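Long-range contacts in MccB protein (Escherichia coli, PDB 6OM4), which takes part in making the antibiotic microcin C7, using ATP to join an adenosine nucleotide to its precursor peptide through a phosphoramidate link: residues M1-L5 against F45-Y51; I243-G247 against V297-C302. All blocks are in the same frame, centred on the assembly; numbering follows the deposited sequence.

The two contacts illustrate how chemistry differs with place in a fold. Contact 1 is a surface contact, its centre about 32 Å from the centre of the chain, a strand-to-strand meeting held mainly by backbone hydrogen bonds and bridging waters. Contact 2, its centre about 8 Å from the centre of the chain, is buried within the ThiF family region and joins a strand to a helix mainly by apolar side chains, without hydrogen bonds between the segments. Contacts 1 and 2 share no helix or strand and do not touch. In contact 2 the side chain of Ala298 is about 10 Å from the bound nucleotide analogue, near the pocket without lining it; contact 1 is remote from the annotated sites.

Contact 1: residues M1-L5 against F45-Y51; sequences MDYIL and FITPSSY
Three direct backbone hydrogen bonds and three bridging waters join 1-5 to 45-51 in a short antiparallel pairing. Extended 2-5 runs beside a loop that straightens only around 49-50. Tyr3 and Ser49 form a hydrogen-bonded pair (CA-CA 5.4 Å): Tyr3 N donates to Ser49 O at 2.8 Å, and Ser49 N to Tyr3 O at 2.9 Å. Further along, Leu5 N hydrogen-bonds to Phe45 O at 2.8 Å. CA-H...O contacts add Ser50 CA to Met1 O (3.4 Å) and Pro48 CA to Tyr3 O (3.3 Å). Strand 2-5 is the middle one of a three-stranded antiparallel sheet, backbone hydrogen bonds tying Asp2 to Ser81 and Ile4 to Ile79 beside strand 78-80; on one face Tyr3 meets helix 62-74 and Ser49 helix 51-58. One water donates to Met1 O (2.6 Å) and accepts from Tyr51 N (2.9 Å), another donates to Asp2 OD1 (3.2 Å) and accepts from Ser50 N (2.8 Å), a third donates to both Leu5 O and Ile46 O (2.8 Å each). Ser50, chi1 p, N-caps helix 51-58, its OG accepting from Ala53 N. Tyr3 CB lies 3.8 Å from Phe45 CD1, Leu5 CD2 3.5 Å from Ile46 CD1.

Contact 2: residues I243-G247 against V297-C302; sequences IAVFG and VAAALC
Small residues let a helix settle closely on a sheet, as extended 243-247 and helical 297-302 demonstrate. Their axes run nearly parallel, crossing at -19° and approaching to 7.1 Å, with Ala244 and Ala298 nearest in register (CA-CA 5.0 Å). Ala244 CB meets Val297 CG1 at 3.9 Å and Ala298 CB at 4.0 Å, while Ala298 CB also rests 3.6 Å from Val245 O. The large bump is Phe246, chi1 p, its CB set against Ala298 O (4.0 Å) and Cys302 CB (4.5 Å) and its ring lying flat beneath Leu301 (m, t). Leu301 CB stands 3.6 Å from the Phe246 centroid, 6° off the normal, a CH-pi contact, and Leu301 CD1 is 3.6 Å from Phe246 CE1. Val245 turns away from the helix and packs on the bound peptide. Strand 243-250 lies between antiparallel neighbours 234-240 and 321-326 in the mixed sheet of the ThiF-type, Rossmann-like domain, and helix 292-311 packs in turn on helix 125-136, Ala298 and Ala299 touching Ile126.

Contact 1: residues M1-L5 against F45-Y51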
loop_
_atom_site.group_PDB
_atom_site.type_symbol
_atom_site.label_atom_id
_atom_site.label_comp_id
_atom_site.label_asym_id
_atom_site.label_seq_id
_atom_site.Cartn_x
_atom_site.Cartn_y
_atom_site.Cartn_z
ATOM N N MET A 1 -15.730 21.553 -19.296
ATOM C CA MET A 1 -16.275 20.630 -20.284
ATOM C C MET A 1 -15.245 20.261 -21.367
ATOM O O MET A 1 -15.637 19.646 -22.313
ATOM C CB MET A 1 -17.507 21.232 -20.957
ATOM C CG MET A 1 -17.279 22.467 -21.805
ATOM S SD MET A 1 -18.945 22.889 -22.440
ATOM C CE MET A 1 -19.094 24.599 -21.913
ATOM N N ASP A 2 -13.959 20.597 -21.190
ATOM C CA ASP A 2 -12.875 20.054 -22.007
ATOM C C ASP A 2 -12.402 18.744 -21.368
ATOM O O ASP A 2 -12.236 18.650 -20.132
ATOM C CB ASP A 2 -11.671 21.003 -22.114
ATOM C CG ASP A 2 -11.876 22.197 -23.036
ATOM O OD1 ASP A 2 -12.823 22.178 -23.837
ATOM O OD2 ASP A 2 -11.095 23.138 -22.922
ATOM N N TYR A 3 -12.168 17.757 -22.239
ATOM C CA TYR A 3 -11.632 16.457 -21.905
ATOM C C TYR A 3 -10.298 16.253 -22.623
ATOM O O TYR A 3 -10.062 16.850 -23.702
ATOM C CB TYR A 3 -12.613 15.357 -22.310
ATOM C CG TYR A 3 -13.826 15.321 -21.421
ATOM C CD1 TYR A 3 -13.779 14.678 -20.203
ATOM C CD2 TYR A 3 -14.984 15.964 -21.804
ATOM C CE1 TYR A 3 -14.909 14.618 -19.392
ATOM C CE2 TYR A 3 -16.101 15.933 -21.000
ATOM C CZ TYR A 3 -16.052 15.278 -19.787
ATOM O OH TYR A 3 -17.165 15.218 -18.998
ATOM N N ILE A 4 -9.460 15.363 -22.066
ATOM C CA ILE A 4 -8.176 15.019 -22.647
ATOM C C ILE A 4 -7.949 13.507 -22.497
ATOM O O ILE A 4 -8.395 12.901 -21.520
ATOM C CB ILE A 4 -7.028 15.836 -22.020
ATOM C CG1 ILE A 4 -5.723 15.668 -22.795
ATOM C CG2 ILE A 4 -6.826 15.566 -20.538
ATOM C CD1 ILE A 4 -4.718 16.776 -22.503
ATOM N N LEU A 5 -7.281 12.924 -23.494
ATOM C CA LEU A 5 -6.881 11.523 -23.447
ATOM C C LEU A 5 -5.713 11.379 -22.472
ATOM O O LEU A 5 -4.722 12.086 -22.580
ATOM C CB LEU A 5 -6.494 11.019 -24.837
ATOM C CG LEU A 5 -6.313 9.496 -24.979
ATOM C CD1 LEU A 5 -7.633 8.769 -24.869
ATOM C CD2 LEU A 5 -5.693 9.144 -26.302
ATOM N N PHE A 45 -9.321 13.712 -28.665
ATOM C CA PHE A 45 -9.051 14.299 -27.358
ATOM C C PHE A 45 -7.556 14.302 -27.020
ATOM O O PHE A 45 -7.243 14.432 -25.869
ATOM C CB PHE A 45 -9.872 13.561 -26.285
ATOM C CG PHE A 45 -11.356 13.703 -26.466
ATOM C CD1 PHE A 45 -12.022 14.829 -26.005
ATOM C CD2 PHE A 45 -12.074 12.764 -27.186
ATOM C CE1 PHE A 45 -13.386 14.991 -26.240
ATOM C CE2 PHE A 45 -13.426 12.929 -27.423
ATOM C CZ PHE A 45 -14.088 14.024 -26.922
ATOM N N ILE A 46 -6.660 14.191 -28.007
ATOM C CA ILE A 46 -5.232 14.296 -27.730
ATOM C C ILE A 46 -4.944 15.664 -27.092
ATOM O O ILE A 46 -4.167 15.779 -26.079
ATOM C CB ILE A 46 -4.397 14.047 -29.002
ATOM C CG1 ILE A 46 -4.547 12.621 -29.534
ATOM C CG2 ILE A 46 -2.931 14.360 -28.733
ATOM C CD1 ILE A 46 -4.392 11.575 -28.515
ATOM N N THR A 47 -5.584 16.709 -27.656
ATOM C CA THR A 47 -5.543 18.068 -27.132
ATOM C C THR A 47 -6.875 18.295 -26.440
ATOM O O THR A 47 -7.862 17.662 -26.812
ATOM C CB THR A 47 -5.302 19.146 -28.214
ATOM O OG1 THR A 47 -6.424 19.287 -29.092
ATOM C CG2 THR A 47 -4.081 18.853 -29.056
ATOM N N PRO A 48 -6.946 19.186 -25.428
ATOM C CA PRO A 48 -8.176 19.402 -24.662
ATOM C C PRO A 48 -9.310 19.811 -25.608
ATOM O O PRO A 48 -9.159 20.734 -26.375
ATOM C CB PRO A 48 -7.845 20.577 -23.726
ATOM C CG PRO A 48 -6.332 20.525 -23.599
ATOM C CD PRO A 48 -5.839 20.029 -24.939
ATOM N N SER A 49 -10.432 19.117 -25.527
ATOM C CA SER A 49 -11.513 19.355 -26.431
ATOM C C SER A 49 -12.851 19.084 -25.743
ATOM O O SER A 49 -12.959 18.163 -24.905
ATOM C CB SER A 49 -11.347 18.493 -27.639
ATOM O OG SER A 49 -12.505 18.596 -28.453
ATOM N N SER A 50 -13.887 19.857 -26.105
ATOM C CA SER A 50 -15.262 19.555 -25.680
ATOM C C SER A 50 -15.805 18.361 -26.486
ATOM O O SER A 50 -15.315 18.012 -27.509
ATOM C CB SER A 50 -16.198 20.735 -25.812
ATOM O OG SER A 50 -16.225 21.198 -27.157
ATOM N N TYR A 51 -16.843 17.748 -25.960
ATOM C CA TYR A 51 -17.638 16.759 -26.683
ATOM C C TYR A 51 -18.065 17.296 -28.040
ATOM O O TYR A 51 -17.888 16.641 -29.038
ATOM C CB TYR A 51 -18.892 16.470 -25.873
ATOM C CG TYR A 51 -19.789 15.396 -26.413
ATOM C CD1 TYR A 51 -19.612 14.076 -26.023
ATOM C CD2 TYR A 51 -20.861 15.701 -27.225
ATOM C CE1 TYR A 51 -20.461 13.071 -26.462
ATOM C CE2 TYR A 51 -21.737 14.713 -27.656
ATOM C CZ TYR A 51 -21.522 13.393 -27.291
ATOM O OH TYR A 51 -22.358 12.401 -27.719
HETATM O O HOH W 1 -17.858 18.668 -23.363
HETATM O O HOH W 2 -13.440 22.456 -26.966
HETATM O O HOH W 3 -3.398 13.668 -24.430
#

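Contact 2: residues I243-G247 against V297-C302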
loop_
_atom_site.group_PDB
_atom_site.type_symbol
_atom_site.label_atom_id
_atom_site.label_comp_id
_atom_site.label_asym_id
_atom_site.label_seq_id
_atom_site.Cartn_x
_atom_site.Cartn_y
_atom_site.Cartn_z
ATOM N N ILE A 243 5.934 -16.758 2.845
ATOM C CA ILE A 243 4.669 -16.113 2.495
ATOM C C ILE A 243 4.720 -14.640 2.873
ATOM O O ILE A 243 4.843 -14.295 4.043
ATOM C CB ILE A 243 3.459 -16.778 3.174
ATOM C CG1 ILE A 243 3.319 -18.252 2.794
ATOM C CG2 ILE A 243 2.207 -15.997 2.849
ATOM C CD1 ILE A 243 2.225 -18.952 3.596
ATOM N N ALA A 244 4.527 -13.776 1.878
ATOM C CA ALA A 244 4.424 -12.325 2.098
ATOM C C ALA A 244 3.033 -12.031 2.669
ATOM O O ALA A 244 2.069 -12.583 2.160
ATOM C CB ALA A 244 4.624 -11.614 0.790
ATOM N N VAL A 245 2.958 -11.230 3.725
ATOM C CA VAL A 245 1.666 -10.895 4.359
ATOM C C VAL A 245 1.492 -9.380 4.439
ATOM O O VAL A 245 2.393 -8.664 4.860
ATOM C CB VAL A 245 1.528 -11.538 5.749
ATOM C CG1 VAL A 245 0.224 -11.091 6.436
ATOM C CG2 VAL A 245 1.596 -13.052 5.647
ATOM N N PHE A 246 0.285 -8.886 4.101
ATOM C CA PHE A 246 0.000 -7.487 4.431
ATOM C C PHE A 246 -1.454 -7.423 4.823
ATOM O O PHE A 246 -2.243 -8.245 4.394
ATOM C CB PHE A 246 0.312 -6.491 3.300
ATOM C CG PHE A 246 -0.586 -6.531 2.088
ATOM C CD1 PHE A 246 -0.565 -7.604 1.214
ATOM C CD2 PHE A 246 -1.460 -5.492 1.797
ATOM C CE1 PHE A 246 -1.358 -7.623 0.073
ATOM C CE2 PHE A 246 -2.289 -5.534 0.690
ATOM C CZ PHE A 246 -2.241 -6.598 -0.178
ATOM N N GLY A 247 -1.739 -6.433 5.648
ATOM C CA GLY A 247 -3.000 -6.358 6.325
ATOM C C GLY A 247 -2.982 -7.051 7.679
ATOM O O GLY A 247 -2.046 -7.776 8.070
ATOM N N VAL A 297 7.659 -7.713 -1.584
ATOM C CA VAL A 297 6.251 -7.813 -2.004
ATOM C C VAL A 297 5.345 -7.290 -0.895
ATOM O O VAL A 297 4.400 -6.508 -1.127
ATOM C CB VAL A 297 5.885 -9.271 -2.368
ATOM C CG1 VAL A 297 4.387 -9.474 -2.470
ATOM C CG2 VAL A 297 6.557 -9.717 -3.666
ATOM N N ALA A 298 5.593 -7.763 0.329
ATOM C CA ALA A 298 4.781 -7.385 1.469
ATOM C C ALA A 298 4.848 -5.886 1.696
ATOM O O ALA A 298 3.809 -5.193 1.933
ATOM C CB ALA A 298 5.210 -8.111 2.717
ATOM N N ALA A 299 6.089 -5.392 1.697
ATOM C CA ALA A 299 6.322 -3.973 1.901
ATOM C C ALA A 299 5.623 -3.147 0.818
ATOM O O ALA A 299 4.982 -2.147 1.119
ATOM C CB ALA A 299 7.799 -3.654 1.947
ATOM N N ALA A 300 5.740 -3.561 -0.443
ATOM C CA ALA A 300 5.191 -2.807 -1.564
ATOM C C ALA A 300 3.676 -2.674 -1.411
ATOM O O ALA A 300 3.124 -1.566 -1.517
ATOM C CB ALA A 300 5.514 -3.483 -2.863
ATOM N N LEU A 301 2.996 -3.801 -1.176
ATOM C CA LEU A 301 1.569 -3.754 -1.115
ATOM C C LEU A 301 1.087 -3.039 0.157
ATOM O O LEU A 301 0.019 -2.379 0.109
ATOM C CB LEU A 301 1.024 -5.173 -1.238
ATOM C CG LEU A 301 1.211 -5.755 -2.629
ATOM C CD1 LEU A 301 0.978 -7.262 -2.645
ATOM C CD2 LEU A 301 0.277 -5.021 -3.601
ATOM N N CYS A 302 1.861 -3.086 1.244
ATOM C CA CYS A 302 1.588 -2.303 2.444
ATOM C C CYS A 302 1.639 -0.797 2.112
ATOM O O CYS A 302 0.733 -0.026 2.452
ATOM C CB CYS A 302 2.605 -2.678 3.527
ATOM S SG CYS A 302 2.420 -1.685 5.037
#